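Local coordinates for protein serine proteinase inhibitor 1 (Myxoma virus, PDB 6BJ5) that inhibits serine proteases as a poxviral member of the serpin family and is important in the virulence of myxoma virus, at residues Trp21-Tyr25 and Ala262-Leu266; Val105-Ser109 and Leu136-Met142; Leu186-Phe191 and Phe234-Arg240. All coordinates share one frame. Numbering follows the deposited sequence.

Contact 1: Trp21-Tyr25 and Ala262-Leu266; sequences WTFRY and ALQRL
This is an apolar contact between two short helical pieces 237 residues apart in sequence: Trp21-Tyr25, near the N-terminus, and Ala262-Leu266, the last turn of helix 260-265 and the residue after it. It is partly buried, about 13 Å from the centre of the chain, and covers 348 Å² over both sides. In Trp21-Tyr25 the backbone stays near helical angles but is weakly bonded, with Tyr25 N donating to Thr22 O at 3.0 Å. Helix 260-265 ends just before Leu266, where phi/psi become -96/15. The backbones come closest at Tyr25 and Ala262, whose CA atoms are 5.7 Å apart; the small Ala262 side chain allows this, its CB lying 3.6 Å from Tyr25 CB and 3.8 Å from Thr22 CG2. Leu266 (chi1 m, chi2 t) supplies the other large apolar patch. Its CD2 is 4.1 Å from Trp21 CB and 4.0 Å from Tyr25 CE1, and its CD1 is 3.5 Å from Thr22 OG1. That hydroxyl is hydrogen-bonded to Ile18 O, so it can face a methyl without losing a polar partner. Tyr25 (chi1 m) places CE2 3.8 Å from Arg265 NE, over one face of the guanidinium, while the indole of Trp21 leads off toward Asp228. Leu40 of helix 37-49 touches both Thr22 and Leu263. Such packing of N-terminal turns on the short helix after strand 243-258, broken by a bulge or short loop and in its second half probably s6A of the central sheet, is consistent with helix A of a serpin.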
loop_
_atom_site.group_PDB
_atom_site.type_symbol
_atom_site.label_atom_id
_atom_site.label_comp_id
_atom_site.label_asym_id
_atom_site.label_seq_id
_atom_site.Cartn_x
_atom_site.Cartn_y
_atom_site.Cartn_z
ATOM N N TRP A 21 10.450 0.946 -0.504
ATOM C CA TRP A 21 11.400 0.185 -1.292
ATOM C C TRP A 21 10.858 -1.192 -1.641
ATOM O O TRP A 21 11.421 -1.860 -2.515
ATOM C CB TRP A 21 12.729 0.081 -0.518
ATOM C CG TRP A 21 13.574 1.353 -0.526
ATOM C CD1 TRP A 21 13.251 2.563 0.026
ATOM C CD2 TRP A 21 14.892 1.507 -1.066
ATOM N NE1 TRP A 21 14.269 3.466 -0.167
ATOM C CE2 TRP A 21 15.289 2.841 -0.832
ATOM C CE3 TRP A 21 15.765 0.652 -1.747
ATOM C CZ2 TRP A 21 16.517 3.335 -1.252
ATOM C CZ3 TRP A 21 16.985 1.142 -2.158
ATOM C CH2 TRP A 21 17.351 2.472 -1.910
ATOM N N THR A 22 9.793 -1.644 -0.971
ATOM C CA THR A 22 9.239 -2.948 -1.309
ATOM C C THR A 22 8.579 -2.932 -2.679
ATOM O O THR A 22 8.526 -3.976 -3.345
ATOM C CB THR A 22 8.234 -3.410 -0.244
ATOM O OG1 THR A 22 8.883 -3.522 1.032
ATOM C CG2 THR A 22 7.649 -4.777 -0.620
ATOM N N PHE A 23 8.077 -1.763 -3.129
ATOM C CA PHE A 23 7.302 -1.747 -4.367
ATOM C C PHE A 23 8.129 -2.211 -5.549
ATOM O O PHE A 23 7.612 -2.927 -6.410
ATOM C CB PHE A 23 6.706 -0.366 -4.656
ATOM C CG PHE A 23 5.794 -0.366 -5.874
ATOM C CD1 PHE A 23 4.491 -0.855 -5.787
ATOM C CD2 PHE A 23 6.242 0.092 -7.098
ATOM C CE1 PHE A 23 3.678 -0.888 -6.890
ATOM C CE2 PHE A 23 5.431 0.068 -8.193
ATOM C CZ PHE A 23 4.147 -0.425 -8.096
ATOM N N ARG A 24 9.435 -1.921 -5.557
ATOM C CA ARG A 24 10.275 -2.380 -6.662
ATOM C C ARG A 24 10.329 -3.894 -6.837
ATOM O O ARG A 24 10.644 -4.347 -7.940
ATOM C CB ARG A 24 11.673 -1.760 -6.572
ATOM C CG ARG A 24 11.706 -0.263 -6.226
ATOM C CD ARG A 24 13.144 0.289 -6.069
ATOM N NE ARG A 24 13.172 1.654 -5.528
ATOM C CZ ARG A 24 14.273 2.339 -5.210
ATOM N NH1 ARG A 24 15.477 1.773 -5.300
ATOM N NH2 ARG A 24 14.167 3.608 -4.829
ATOM N N TYR A 25 9.954 -4.693 -5.833
ATOM C CA TYR A 25 10.008 -6.142 -5.988
ATOM C C TYR A 25 8.661 -6.747 -6.302
ATOM O O TYR A 25 8.593 -7.934 -6.621
ATOM C CB TYR A 25 10.581 -6.812 -4.729
ATOM C CG TYR A 25 11.917 -6.238 -4.357
ATOM C CD1 TYR A 25 11.996 -5.093 -3.589
ATOM C CD2 TYR A 25 13.096 -6.789 -4.842
ATOM C CE1 TYR A 25 13.190 -4.536 -3.277
ATOM C CE2 TYR A 25 14.311 -6.232 -4.530
ATOM C CZ TYR A 25 14.347 -5.099 -3.740
ATOM O OH TYR A 25 15.525 -4.484 -3.388
ATOM N N ALA A 262 10.623 -10.052 -1.012
ATOM C CA ALA A 262 11.047 -8.650 -0.985
ATOM C C ALA A 262 11.618 -8.249 0.371
ATOM O O ALA A 262 12.628 -7.537 0.440
ATOM C CB ALA A 262 9.877 -7.728 -1.333
ATOM N N LEU A 263 10.959 -8.643 1.461
ATOM C CA LEU A 263 11.432 -8.205 2.766
ATOM C C LEU A 263 12.767 -8.847 3.101
ATOM O O LEU A 263 13.611 -8.218 3.749
ATOM C CB LEU A 263 10.403 -8.510 3.843
ATOM C CG LEU A 263 9.165 -7.631 3.823
ATOM C CD1 LEU A 263 8.128 -8.247 4.742
ATOM C CD2 LEU A 263 9.474 -6.205 4.237
ATOM N N GLN A 264 12.980 -10.086 2.658
ATOM C CA GLN A 264 14.279 -10.709 2.862
ATOM C C GLN A 264 15.355 -9.973 2.075
ATOM O O GLN A 264 16.431 -9.669 2.609
ATOM C CB GLN A 264 14.230 -12.186 2.475
ATOM C CG GLN A 264 13.585 -13.079 3.533
ATOM C CD GLN A 264 13.286 -14.475 3.017
ATOM O OE1 GLN A 264 13.256 -14.705 1.806
ATOM N NE2 GLN A 264 13.076 -15.418 3.933
ATOM N N ARG A 265 15.078 -9.669 0.808
ATOM C CA ARG A 265 16.033 -8.910 0.015
ATOM C C ARG A 265 16.275 -7.514 0.582
ATOM O O ARG A 265 17.309 -6.912 0.282
ATOM C CB ARG A 265 15.578 -8.882 -1.452
ATOM C CG ARG A 265 15.628 -10.294 -2.075
ATOM C CD ARG A 265 15.032 -10.434 -3.487
ATOM N NE ARG A 265 15.765 -9.730 -4.539
ATOM C CZ ARG A 265 15.386 -9.695 -5.814
ATOM N NH1 ARG A 265 14.288 -10.332 -6.198
ATOM N NH2 ARG A 265 16.111 -9.032 -6.708
ATOM N N LEU A 266 15.377 -6.993 1.416
ATOM C CA LEU A 266 15.597 -5.693 2.045
ATOM C C LEU A 266 16.188 -5.826 3.432
ATOM O O LEU A 266 16.148 -4.866 4.209
ATOM C CB LEU A 266 14.306 -4.876 2.099
ATOM C CG LEU A 266 13.786 -4.422 0.748
ATOM C CD1 LEU A 266 12.353 -3.872 0.846
ATOM C CD2 LEU A 266 14.746 -3.349 0.250
#

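Contact 2: Val105-Ser109 and Leu136-Met142; sequences VTFNS and LDRDTKM
Two irregular loop segments meet with their CA atoms closest at Asn108 and Arg138 (5.2 Å), burying 360 Å²; Phe107 (chi1 -80°, chi2 -72°) contributes most, its CB directed at Leu136-Met142. Leu136 (chi1 m, chi2 t) sets CD2 3.5 Å from Phe107 CE1. Asp137 points away and shapes its own loop: OD2 accepts from Asp139 N at 2.5 Å, an Asx turn, and its N donates to Thr140 OG1 at 3.2 Å. Arg138 starts sideways and its end comes nearer, so that NE and NH1 reach Asn108 OD1 at 2.6 and 2.8 Å, both weak hydrogen bonds, with Asn108 chi1 t. These loops flank helix 112-120, probably helix F of the serpin fold: one leads into it from strand 103-105, the other on to strand 142-153, and Val112 and Ile116 also touch Phe107. Thr140 lays CG2 over the ring face, 3.6 Å from the Phe107 centroid and 11° off its normal, a CH-pi contact; its O is 2.9 Å from Phe107 CB. Lys141 NZ donates weakly to Thr140 O (2.8 Å) and Arg138 O (3.4 Å), and lies 4.0 Å from Phe107 CB. Met142 enters the strand, its N 3.8 Å from Phe107 CE2.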
loop_
_atom_site.group_PDB
_atom_site.type_symbol
_atom_site.label_atom_id
_atom_site.label_comp_id
_atom_site.label_asym_id
_atom_site.label_seq_id
_atom_site.Cartn_x
_atom_site.Cartn_y
_atom_site.Cartn_z
ATOM N N VAL A 105 -6.988 -16.675 20.316
ATOM C CA VAL A 105 -7.729 -17.272 19.213
ATOM C C VAL A 105 -7.242 -18.713 19.114
ATOM O O VAL A 105 -6.196 -19.065 19.662
ATOM C CB VAL A 105 -7.464 -16.460 17.909
ATOM C CG1 VAL A 105 -6.184 -16.889 17.280
ATOM C CG2 VAL A 105 -8.594 -16.520 16.914
ATOM N N THR A 106 -8.022 -19.578 18.468
ATOM C CA THR A 106 -7.589 -20.957 18.237
ATOM C C THR A 106 -7.372 -21.159 16.751
ATOM O O THR A 106 -8.340 -21.313 16.002
ATOM C CB THR A 106 -8.612 -21.977 18.735
ATOM O OG1 THR A 106 -8.869 -21.771 20.127
ATOM C CG2 THR A 106 -8.062 -23.383 18.533
ATOM N N PHE A 107 -6.117 -21.240 16.331
ATOM C CA PHE A 107 -5.878 -21.289 14.894
ATOM C C PHE A 107 -6.115 -22.647 14.238
ATOM O O PHE A 107 -5.716 -22.806 13.079
ATOM C CB PHE A 107 -4.468 -20.804 14.550
ATOM C CG PHE A 107 -4.337 -19.301 14.533
ATOM C CD1 PHE A 107 -4.914 -18.572 13.489
ATOM C CD2 PHE A 107 -3.611 -18.620 15.510
ATOM C CE1 PHE A 107 -4.813 -17.206 13.438
ATOM C CE2 PHE A 107 -3.489 -17.233 15.455
ATOM C CZ PHE A 107 -4.097 -16.531 14.428
ATOM N N ASN A 108 -6.746 -23.615 14.900
ATOM C CA ASN A 108 -7.078 -24.866 14.223
ATOM C C ASN A 108 -8.577 -24.994 13.960
ATOM O O ASN A 108 -8.968 -25.488 12.896
ATOM C CB ASN A 108 -6.563 -26.065 15.045
ATOM C CG ASN A 108 -6.851 -27.436 14.394
ATOM O OD1 ASN A 108 -7.653 -27.568 13.469
ATOM N ND2 ASN A 108 -6.112 -28.448 14.832
ATOM N N SER A 109 -9.425 -24.481 14.855
ATOM C CA SER A 109 -10.871 -24.603 14.688
ATOM C C SER A 109 -11.360 -24.027 13.361
ATOM O O SER A 109 -10.589 -23.439 12.593
ATOM C CB SER A 109 -11.604 -23.924 15.845
ATOM O OG SER A 109 -11.459 -22.513 15.813
ATOM N N LEU A 136 -3.878 -18.132 6.418
ATOM C CA LEU A 136 -4.074 -18.926 7.630
ATOM C C LEU A 136 -3.849 -20.396 7.333
ATOM O O LEU A 136 -4.603 -21.013 6.575
ATOM C CB LEU A 136 -5.434 -18.707 8.273
ATOM C CG LEU A 136 -5.447 -17.312 8.885
ATOM C CD1 LEU A 136 -6.816 -16.951 9.441
ATOM C CD2 LEU A 136 -4.347 -17.162 9.920
ATOM N N ASP A 137 -2.749 -20.898 7.837
ATOM C CA ASP A 137 -2.400 -22.305 7.862
ATOM C C ASP A 137 -3.064 -22.918 9.111
ATOM O O ASP A 137 -3.853 -22.263 9.793
ATOM C CB ASP A 137 -0.868 -22.355 7.770
ATOM C CG ASP A 137 -0.279 -23.632 8.235
ATOM O OD1 ASP A 137 -0.284 -24.609 7.462
ATOM O OD2 ASP A 137 0.227 -23.646 9.371
ATOM N N ARG A 138 -2.781 -24.175 9.439
ATOM C CA ARG A 138 -3.253 -24.753 10.693
ATOM C C ARG A 138 -2.198 -24.766 11.792
ATOM O O ARG A 138 -2.530 -24.975 12.952
ATOM C CB ARG A 138 -3.756 -26.181 10.461
ATOM C CG ARG A 138 -5.268 -26.310 10.499
ATOM C CD ARG A 138 -5.719 -27.748 10.316
ATOM N NE ARG A 138 -6.981 -28.006 11.000
ATOM C CZ ARG A 138 -8.169 -27.736 10.478
ATOM N NH1 ARG A 138 -9.274 -27.991 11.165
ATOM N NH2 ARG A 138 -8.244 -27.202 9.268
ATOM N N ASP A 139 -0.967 -24.439 11.434
ATOM C CA ASP A 139 0.104 -24.327 12.404
ATOM C C ASP A 139 0.354 -22.839 12.684
ATOM O O ASP A 139 1.366 -22.484 13.287
ATOM C CB ASP A 139 1.379 -24.991 11.882
ATOM C CG ASP A 139 1.189 -26.467 11.592
ATOM O OD1 ASP A 139 2.162 -27.118 11.157
ATOM O OD2 ASP A 139 0.068 -26.976 11.800
ATOM N N THR A 140 -0.552 -21.967 12.229
ATOM C CA THR A 140 -0.350 -20.547 12.393
ATOM C C THR A 140 -0.548 -20.195 13.873
ATOM O O THR A 140 -1.533 -20.595 14.476
ATOM C CB THR A 140 -1.301 -19.784 11.457
ATOM O OG1 THR A 140 -0.789 -19.806 10.100
ATOM C CG2 THR A 140 -1.678 -18.407 12.012
ATOM N N LYS A 141 0.495 -19.659 14.538
ATOM C CA LYS A 141 0.338 -19.285 15.949
ATOM C C LYS A 141 0.171 -17.800 16.208
ATOM O O LYS A 141 -0.237 -17.460 17.317
ATOM C CB LYS A 141 1.488 -19.799 16.876
ATOM C CG LYS A 141 1.866 -21.299 16.825
ATOM C CD LYS A 141 0.574 -22.131 17.100
ATOM C CE LYS A 141 0.037 -22.789 15.763
ATOM N NZ LYS A 141 -1.441 -23.156 15.592
ATOM N N MET A 142 0.324 -16.931 15.213
ATOM C CA MET A 142 0.087 -15.510 15.417
ATOM C C MET A 142 -0.416 -14.897 14.112
ATOM O O MET A 142 -0.057 -15.373 13.035
ATOM C CB MET A 142 1.376 -14.824 15.850
ATOM C CG MET A 142 2.243 -14.401 14.642
ATOM S SD MET A 142 3.839 -13.819 15.161
ATOM C CE MET A 142 3.314 -13.007 16.658
#

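Contact 3: Leu186-Phe191 and Phe234-Arg240; sequences LKTETF and FWIRNMR
An antiparallel, hydrogen-bonded pair of Thr188 and Arg240 (CA-CA 5.3 Å) forms a single bridge: Thr188 N donates to Arg240 O at 2.9 Å and Arg240 N to Thr188 O at 2.7 Å. Strand 188-191 and helix 234-238 have axes 8.4 Å apart at closest, running at 121°; the helix ends just before Met239, whose extended phi/psi of -76/140 let the chain pair with the strand. Beyond the bridge the side chains take over. Phe191 (chi1 m) turns its edge to the face of Phe234 (centroids 5.6 Å, planes 80°), a T-shaped pair, and offers its own face to the edge of Trp235 (5.1 Å to the five-membered ring, planes 53°). Asn238 CB lies 3.8 Å from Phe191 CE1, near the ring plane. Tyr198 extends the cluster, its OH hydrogen-bonded to Trp235 NE1. Met239 packs onto Val200 and Leu213, and Trp235 meets Leu19 of the other chain. Together these features join helix 229-238 to the three-stranded antiparallel sheet, consistent with helix H and sheet B of a serpin.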
loop_
_atom_site.group_PDB
_atom_site.type_symbol
_atom_site.label_atom_id
_atom_site.label_comp_id
_atom_site.label_asym_id
_atom_site.label_seq_id
_atom_site.Cartn_x
_atom_site.Cartn_y
_atom_site.Cartn_z
ATOM N N LEU A 186 -3.103 22.942 -11.134
ATOM C CA LEU A 186 -2.465 21.908 -10.342
ATOM C C LEU A 186 -0.955 22.100 -10.408
ATOM O O LEU A 186 -0.431 22.611 -11.401
ATOM C CB LEU A 186 -2.775 20.531 -10.921
ATOM C CG LEU A 186 -4.200 20.161 -11.298
ATOM C CD1 LEU A 186 -4.148 18.897 -12.170
ATOM C CD2 LEU A 186 -5.096 19.991 -10.059
ATOM N N LYS A 187 -0.250 21.602 -9.395
ATOM C CA LYS A 187 1.209 21.607 -9.448
ATOM C C LYS A 187 1.692 20.533 -10.424
ATOM O O LYS A 187 1.149 19.423 -10.456
ATOM C CB LYS A 187 1.795 21.403 -8.038
ATOM C CG LYS A 187 1.389 22.514 -7.045
ATOM C CD LYS A 187 2.024 22.379 -5.661
ATOM C CE LYS A 187 1.153 23.045 -4.590
ATOM N NZ LYS A 187 1.623 22.751 -3.210
ATOM N N THR A 188 2.701 20.870 -11.238
ATOM C CA THR A 188 3.212 19.977 -12.275
ATOM C C THR A 188 4.655 20.358 -12.560
ATOM O O THR A 188 5.110 21.437 -12.177
ATOM C CB THR A 188 2.428 20.101 -13.596
ATOM O OG1 THR A 188 1.053 20.376 -13.344
ATOM C CG2 THR A 188 2.542 18.827 -14.429
ATOM N N GLU A 189 5.359 19.472 -13.272
ATOM C CA GLU A 189 6.692 19.770 -13.781
ATOM C C GLU A 189 7.173 18.547 -14.541
ATOM O O GLU A 189 6.632 17.453 -14.372
ATOM C CB GLU A 189 7.699 20.169 -12.667
ATOM C CG GLU A 189 9.128 20.428 -13.161
ATOM C CD GLU A 189 9.244 21.680 -14.037
ATOM O OE1 GLU A 189 8.285 22.478 -14.080
ATOM O OE2 GLU A 189 10.282 21.849 -14.713
ATOM N N THR A 190 8.152 18.761 -15.424
ATOM C CA THR A 190 8.880 17.724 -16.145
ATOM C C THR A 190 10.236 17.471 -15.485
ATOM O O THR A 190 10.756 18.312 -14.747
ATOM C CB THR A 190 9.092 18.115 -17.609
ATOM O OG1 THR A 190 9.757 19.384 -17.674
ATOM C CG2 THR A 190 7.747 18.195 -18.340
ATOM N N PHE A 191 10.792 16.281 -15.744
ATOM C CA PHE A 191 11.997 15.794 -15.074
ATOM C C PHE A 191 12.718 14.819 -16.012
ATOM O O PHE A 191 12.162 14.401 -17.035
ATOM C CB PHE A 191 11.632 15.122 -13.732
ATOM C CG PHE A 191 10.872 16.018 -12.751
ATOM C CD1 PHE A 191 11.552 16.805 -11.831
ATOM C CD2 PHE A 191 9.477 16.029 -12.720
ATOM C CE1 PHE A 191 10.872 17.601 -10.932
ATOM C CE2 PHE A 191 8.778 16.832 -11.812
ATOM C CZ PHE A 191 9.482 17.610 -10.919
ATOM N N PHE A 234 11.688 15.726 -3.628
ATOM C CA PHE A 234 12.177 16.487 -4.776
ATOM C C PHE A 234 11.028 16.868 -5.696
ATOM O O PHE A 234 10.852 18.047 -6.033
ATOM C CB PHE A 234 13.208 15.640 -5.521
ATOM C CG PHE A 234 13.731 16.255 -6.792
ATOM C CD1 PHE A 234 14.357 15.453 -7.736
ATOM C CD2 PHE A 234 13.634 17.613 -7.046
ATOM C CE1 PHE A 234 14.855 15.983 -8.907
ATOM C CE2 PHE A 234 14.122 18.139 -8.220
ATOM C CZ PHE A 234 14.737 17.325 -9.146
ATOM N N TRP A 235 10.221 15.875 -6.094
ATOM C CA TRP A 235 9.014 16.147 -6.866
ATOM C C TRP A 235 8.185 17.234 -6.211
ATOM O O TRP A 235 7.769 18.184 -6.872
ATOM C CB TRP A 235 8.174 14.877 -7.025
ATOM C CG TRP A 235 8.770 13.845 -7.912
ATOM C CD1 TRP A 235 9.761 14.029 -8.834
ATOM C CD2 TRP A 235 8.432 12.454 -7.950
ATOM N NE1 TRP A 235 10.049 12.842 -9.452
ATOM C CE2 TRP A 235 9.252 11.855 -8.928
ATOM C CE3 TRP A 235 7.509 11.657 -7.259
ATOM C CZ2 TRP A 235 9.177 10.486 -9.242
ATOM C CZ3 TRP A 235 7.443 10.280 -7.562
ATOM C CH2 TRP A 235 8.273 9.715 -8.543
ATOM N N ILE A 236 7.938 17.118 -4.900
ATOM C CA ILE A 236 7.028 18.078 -4.283
ATOM C C ILE A 236 7.623 19.480 -4.291
ATOM O O ILE A 236 6.889 20.470 -4.424
ATOM C CB ILE A 236 6.638 17.620 -2.871
ATOM C CG1 ILE A 236 5.763 16.365 -2.974
ATOM C CG2 ILE A 236 5.912 18.759 -2.127
ATOM C CD1 ILE A 236 5.481 15.677 -1.669
ATOM N N ARG A 237 8.948 19.597 -4.161
ATOM C CA ARG A 237 9.546 20.924 -4.124
ATOM C C ARG A 237 9.558 21.548 -5.511
ATOM O O ARG A 237 9.333 22.752 -5.655
ATOM C CB ARG A 237 10.971 20.885 -3.554
ATOM C CG ARG A 237 11.097 20.423 -2.099
ATOM C CD ARG A 237 12.538 20.484 -1.559
ATOM N NE ARG A 237 13.531 19.971 -2.495
ATOM C CZ ARG A 237 14.206 18.836 -2.328
ATOM N NH1 ARG A 237 13.978 18.073 -1.265
ATOM N NH2 ARG A 237 15.092 18.455 -3.239
ATOM N N ASN A 238 9.821 20.752 -6.542
ATOM C CA ASN A 238 10.039 21.280 -7.882
ATOM C C ASN A 238 8.799 21.295 -8.774
ATOM O O ASN A 238 8.896 21.752 -9.917
ATOM C CB ASN A 238 11.165 20.519 -8.576
ATOM C CG ASN A 238 12.523 20.885 -8.029
ATOM O OD1 ASN A 238 12.683 21.139 -6.834
ATOM N ND2 ASN A 238 13.502 20.985 -8.922
ATOM N N MET A 239 7.653 20.797 -8.316
ATOM C CA MET A 239 6.432 20.983 -9.090
ATOM C C MET A 239 5.957 22.411 -8.898
ATOM O O MET A 239 6.038 22.960 -7.797
ATOM C CB MET A 239 5.327 20.007 -8.679
ATOM C CG MET A 239 5.620 18.547 -8.956
ATOM S SD MET A 239 4.217 17.531 -8.467
ATOM C CE MET A 239 4.115 17.828 -6.703
ATOM N N ARG A 240 5.489 23.019 -9.984
ATOM C CA ARG A 240 5.054 24.408 -9.989
ATOM C C ARG A 240 3.621 24.475 -10.489
ATOM O O ARG A 240 3.251 23.743 -11.414
ATOM C CB ARG A 240 5.970 25.269 -10.877
ATOM C CG ARG A 240 7.442 24.910 -10.780
ATOM C CD ARG A 240 8.261 26.041 -10.175
ATOM N NE ARG A 240 7.757 26.492 -8.877
ATOM C CZ ARG A 240 8.083 25.945 -7.710
ATOM N NH1 ARG A 240 8.907 24.909 -7.668
ATOM N NH2 ARG A 240 7.579 26.434 -6.587
#

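How the contacts relate
Contact 1 closes a loop of 236 residues that holds the other two, with contact 2 completed before contact 3 opens. Its centre lies about 27 Å from the centre of each, whereas the centres of contacts 2 and 3 are about 48 Å apart on opposite sides of the chain's centre; none of the three touch. Strands consistent with serpin sheets A and C connect them: contact 2 leads into strand 142-153, contact 3 follows strand 173-185 and precedes 243-258, and contact 1 takes the helix just after 243-258. Strand 305-314 lies antiparallel between 142-153 and 293-302, consistent with a serpin whose reactive loop has been inserted, and Thr315, just past its end, touches Thr140 of contact 2.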